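Local coordinates for protein homoserine dehydrogenase (PDB 3ING) that probably catalyses the NADP-dependent interconversion of aspartate semialdehyde and homoserine, a step shared by threonine and methionine biosynthesis, at residues R140-V145 with L151-D156; G169-T174 with A215-I220. All coordinates share one frame; numbering follows the deposited sequence. Where two conformers were deposited one is given.

How the contacts relate
The chain first builds the Rossmann-type sheet, whose last strand in sequence, 139-140, lies at one outer end of the sheet in this chain and runs into contact 1. There 140-145 turns back on the start of helix 152-157 and closes a short loop of five residues, tying the sheet's edge to the first helix after it. The chain next enters strand 164-170, the middle strand of the antiparallel sheet. Contact 2 closes a largely helical loop of 40 residues, where the loop just after that strand meets helix 212-226, tying this sheet to the helix. The two loops follow in series, yet K217 reaching T144, and I220 packing on Y141 and T144, join them.

Contact 1 of 2, residues R140-V145 with L151-D156; sequences RYEATV and LFSVLD. With NA (sodium ion), chain B; EDO (1,2-ethanediol), chain G.
L151, at the N-cap position of helix 152-157, gives its amide to E142 OE2, with L151 N 2.8 Å away and above the carboxylate plane; its CD1 rests on V145 CG1. The next two amides meet the same carboxylate through syn lone pairs, F152 N to E142 OE2 at 2.9 Å and S153 N to E142 OE1 at 2.8 Å. A bend at chi2 (64°) turns the E142 carboxylate onto this helix start, whose dipole would probably stabilise its negative charge. The F152 ring receives the edge of Y141 in a T-shaped stack, centroids 4.9 Å apart and planes at 69°. Its other face carries L151 CD2, while V145 CG2 comes in at the edge. S153 OG bonds to S158 of the second subunit. One turn on, D156 OD2 takes R140 NH2 at 2.9 Å in a salt bridge on its anti side, the two flat groups steeply inclined (76°); R140 also pairs with D316. Ethanediol bridges both D156 oxygens. E142 OE2 also binds sodium (2.8 Å), joined by the E142 and V145 carbonyls; A146 and V149 complete this metal site, which sits at the helix N terminus where the nucleotide-binding and catalytic parts of homoserine dehydrogenase join.

Contact 2 of 2, residues G169-T174 with A215-I220; sequences GIVSST and ARKSVI
The flat group at this meeting is the peptide that leads from V171 to S172, and the aliphatic end of K217 lies on one of its faces, at the oxygen end. K217 CD lies above the peptide plane and somewhat beyond the oxygen, 3.3 Å from V171 O, while K217 CE, also 3.3 Å from V171 O, sits lower and farther out past the oxygen. V171 CG2 rises on this same face and touches K217 CD at 3.8 Å, the two side chains sliding past each other in opposite directions. With chi1 at -62°, V171 CG2 is wedged between its own backbone N and carbonyl carbon, which brings this methyl to the lysine. The contact joins the loop just after strand 164-170, in the antiparallel sheet of the homoserine dehydrogenase catalytic domain, to helix 212-226, and it lies beside the NADPH pocket. K217, the predicted proton donor, runs out extended from the helix and turns only at its last torsion (chi4 -71°). That turn delivers K217 NZ to T144 O in a probable hydrogen bond; K118, predicted to bind NADPH, is close by. A leucine here would probably leave T144 O without this donor and the V171 carbonyl face partly uncovered, and would remove the amine proposed for catalysis. S172, whose CA comes within 4.2 Å of K217 CE, adds a second tie to the same helix through S172 OG and D213.

Contact 1 of 2, residues R140-V145 with L151-D156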
# COMPACT_ATOMS: atom_id res chain seq x y z
N ARG A 140 12.72 -2.86 -10.33
CA ARG A 140 11.39 -2.92 -9.73
C ARG A 140 10.43 -3.59 -10.71
O ARG A 140 10.64 -3.60 -11.94
CB ARG A 140 10.88 -1.53 -9.26
CG ARG A 140 11.71 -0.89 -8.16
CD ARG A 140 10.97 0.38 -7.57
NE ARG A 140 9.77 -0.05 -6.86
CZ ARG A 140 9.75 -0.46 -5.58
NH1 ARG A 140 10.84 -0.48 -4.86
NH2 ARG A 140 8.61 -0.86 -5.02
N TYR A 141 9.40 -4.21 -10.13
CA TYR A 141 8.54 -5.16 -10.84
C TYR A 141 7.10 -5.21 -10.33
O TYR A 141 6.43 -6.24 -10.35
CB TYR A 141 9.24 -6.52 -10.84
CG TYR A 141 9.84 -6.95 -9.50
CD1 TYR A 141 9.06 -7.59 -8.54
CD2 TYR A 141 11.18 -6.74 -9.20
CE1 TYR A 141 9.60 -8.00 -7.32
CE2 TYR A 141 11.73 -7.16 -7.98
CZ TYR A 141 10.92 -7.77 -7.04
OH TYR A 141 11.45 -8.18 -5.82
N GLU A 142 6.58 -4.05 -9.93
CA GLU A 142 5.21 -3.97 -9.48
C GLU A 142 4.21 -4.64 -10.40
O GLU A 142 3.36 -5.40 -9.96
CB GLU A 142 4.78 -2.52 -9.31
CG GLU A 142 3.42 -2.40 -8.61
CD GLU A 142 3.49 -2.93 -7.19
OE1 GLU A 142 4.31 -2.40 -6.42
OE2 GLU A 142 2.77 -3.90 -6.88
N ALA A 143 4.27 -4.32 -11.68
CA ALA A 143 3.32 -4.83 -12.66
C ALA A 143 3.40 -6.32 -12.94
O ALA A 143 2.50 -6.86 -13.56
CB ALA A 143 3.48 -4.04 -13.98
N THR A 144 4.47 -7.00 -12.50
CA THR A 144 4.64 -8.42 -12.77
C THR A 144 3.71 -9.33 -11.95
O THR A 144 3.52 -10.43 -12.36
CB THR A 144 6.08 -8.89 -12.52
OG1 THR A 144 6.37 -8.79 -11.10
CG2 THR A 144 7.07 -8.07 -13.39
N VAL A 145 3.13 -8.86 -10.84
CA VAL A 145 2.15 -9.68 -10.10
C VAL A 145 0.91 -8.83 -9.80
O VAL A 145 1.02 -7.79 -9.15
CB VAL A 145 2.70 -10.22 -8.78
CG1 VAL A 145 1.60 -11.14 -8.03
CG2 VAL A 145 4.00 -10.97 -8.98
N LEU A 151 1.17 -4.04 -4.61
CA LEU A 151 1.61 -5.25 -3.97
C LEU A 151 3.05 -5.03 -3.51
O LEU A 151 3.30 -4.95 -2.30
CB LEU A 151 1.46 -6.42 -4.97
CG LEU A 151 1.46 -7.84 -4.39
CD1 LEU A 151 0.93 -8.89 -5.40
CD2 LEU A 151 2.81 -8.23 -3.88
N PHE A 152 4.00 -4.91 -4.43
CA PHE A 152 5.40 -4.81 -3.98
C PHE A 152 5.66 -3.48 -3.30
O PHE A 152 6.45 -3.41 -2.35
CB PHE A 152 6.38 -5.16 -5.10
CG PHE A 152 6.28 -6.58 -5.52
CD1 PHE A 152 6.61 -7.61 -4.64
CD2 PHE A 152 5.75 -6.91 -6.73
CE1 PHE A 152 6.45 -8.91 -5.00
CE2 PHE A 152 5.63 -8.23 -7.10
CZ PHE A 152 5.98 -9.22 -6.23
N SER A 153 4.98 -2.44 -3.73
CA SER A 153 5.13 -1.12 -3.10
C SER A 153 4.58 -1.17 -1.65
O SER A 153 5.08 -0.48 -0.74
CB SER A 153 4.42 -0.07 -3.93
OG SER A 153 3.02 -0.31 -4.17
N VAL A 154 3.54 -2.00 -1.46
CA VAL A 154 2.94 -2.23 -0.11
C VAL A 154 3.92 -2.99 0.77
O VAL A 154 4.16 -2.65 1.95
CB VAL A 154 1.63 -2.98 -0.25
CG1 VAL A 154 1.08 -3.44 1.12
CG2 VAL A 154 0.60 -2.11 -1.03
N LEU A 155 4.48 -4.04 0.20
CA LEU A 155 5.46 -4.87 0.92
C LEU A 155 6.71 -4.06 1.22
O LEU A 155 7.28 -4.22 2.30
CB LEU A 155 5.79 -6.14 0.14
CG LEU A 155 4.72 -7.21 -0.06
CD1 LEU A 155 5.22 -8.28 -0.96
CD2 LEU A 155 4.30 -7.81 1.25
N ASP A 156 7.11 -3.17 0.30
CA ASP A 156 8.32 -2.36 0.51
C ASP A 156 8.14 -1.18 1.48
O ASP A 156 9.05 -0.81 2.18
CB ASP A 156 8.84 -1.76 -0.81
CG ASP A 156 9.50 -2.79 -1.73
OD1 ASP A 156 9.81 -3.88 -1.24
OD2 ASP A 156 9.69 -2.50 -2.94
NA NA B . 1.05 -5.29 -8.65
C1 EDO G . 11.71 -4.16 -5.20
O1 EDO G . 10.35 -4.22 -4.79
C2 EDO G . 12.63 -4.67 -4.08
O2 EDO G . 12.14 -4.43 -2.74

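Contact 2 of 2, residues G169-T174 with A215-I220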
# COMPACT_ATOMS: atom_id res chain seq x y z
N GLY A 169 -3.58 -14.97 -3.01
CA GLY A 169 -4.30 -14.04 -3.85
C GLY A 169 -4.77 -14.56 -5.15
O GLY A 169 -4.36 -15.63 -5.58
N ILE A 170 -5.72 -13.82 -5.74
CA ILE A 170 -6.14 -14.00 -7.12
C ILE A 170 -5.33 -12.99 -7.91
O ILE A 170 -5.63 -11.79 -7.88
CB ILE A 170 -7.68 -13.75 -7.27
CG1 ILE A 170 -8.47 -14.85 -6.53
CG2 ILE A 170 -8.10 -13.70 -8.72
CD1 ILE A 170 -9.97 -14.52 -6.36
N VAL A 171 -4.24 -13.45 -8.54
CA VAL A 171 -3.28 -12.54 -9.15
C VAL A 171 -3.09 -12.76 -10.64
O VAL A 171 -2.43 -11.98 -11.27
CB VAL A 171 -1.89 -12.66 -8.42
CG1 VAL A 171 -1.99 -12.24 -6.93
CG2 VAL A 171 -1.27 -14.05 -8.56
N SER A 172 -3.65 -13.83 -11.21
CA SER A 172 -3.53 -14.13 -12.66
C SER A 172 -4.95 -13.94 -13.20
O SER A 172 -5.84 -14.70 -12.87
CB SER A 172 -2.98 -15.55 -12.89
OG SER A 172 -2.76 -15.87 -14.28
N SER A 173 -5.13 -12.91 -14.01
CA SER A 173 -6.46 -12.50 -14.47
C SER A 173 -7.14 -13.50 -15.38
O SER A 173 -8.15 -14.14 -14.98
CB SER A 173 -6.36 -11.18 -15.21
OG SER A 173 -6.00 -10.12 -14.36
N THR A 174 -6.59 -13.66 -16.58
CA THR A 174 -7.27 -14.43 -17.64
C THR A 174 -7.74 -15.83 -17.20
O THR A 174 -8.90 -16.20 -17.45
CB THR A 174 -6.44 -14.46 -18.95
OG1 THR A 174 -6.30 -13.14 -19.41
CG2 THR A 174 -7.14 -15.34 -20.06
N ALA A 215 2.17 -19.23 -12.42
CA ALA A 215 3.39 -19.85 -11.93
C ALA A 215 4.51 -18.84 -11.88
O ALA A 215 5.22 -18.81 -10.91
CB ALA A 215 3.80 -21.06 -12.76
N ARG A 216 4.67 -18.03 -12.93
CA ARG A 216 5.72 -17.03 -12.98
C ARG A 216 5.55 -16.06 -11.83
O ARG A 216 6.50 -15.69 -11.16
CB ARG A 216 5.72 -16.28 -14.32
CG ARG A 216 6.17 -17.14 -15.52
CD ARG A 216 5.80 -16.38 -16.78
NE ARG A 216 6.21 -17.09 -17.99
CZ ARG A 216 5.54 -17.03 -19.15
NH1 ARG A 216 4.36 -16.40 -19.25
NH2 ARG A 216 5.98 -17.70 -20.17
N LYS A 217 4.31 -15.65 -11.60
CA LYS A 217 4.02 -14.70 -10.53
C LYS A 217 4.40 -15.32 -9.20
O LYS A 217 4.91 -14.65 -8.34
CB LYS A 217 2.54 -14.28 -10.55
CG LYS A 217 2.13 -13.54 -11.80
CD LYS A 217 0.65 -13.14 -11.76
CE LYS A 217 0.27 -12.38 -13.04
NZ LYS A 217 0.84 -11.02 -13.12
N SER A 218 4.19 -16.63 -9.04
CA SER A 218 4.44 -17.27 -7.77
C SER A 218 5.93 -17.31 -7.44
O SER A 218 6.29 -17.30 -6.25
CB SER A 218 3.84 -18.69 -7.71
OG SER A 218 4.57 -19.67 -8.47
N VAL A 219 6.77 -17.40 -8.48
CA VAL A 219 8.25 -17.40 -8.32
C VAL A 219 8.68 -16.04 -7.82
O VAL A 219 9.46 -15.93 -6.90
CB VAL A 219 8.98 -17.69 -9.63
CG1 VAL A 219 10.49 -17.49 -9.47
CG2 VAL A 219 8.66 -19.10 -10.12
N ILE A 220 8.19 -15.00 -8.47
CA ILE A 220 8.54 -13.64 -8.11
C ILE A 220 8.12 -13.37 -6.67
O ILE A 220 8.89 -12.81 -5.88
CB ILE A 220 7.91 -12.62 -9.10
CG1 ILE A 220 8.45 -12.89 -10.50
CG2 ILE A 220 8.15 -11.12 -8.63
CD1 ILE A 220 7.73 -12.14 -11.60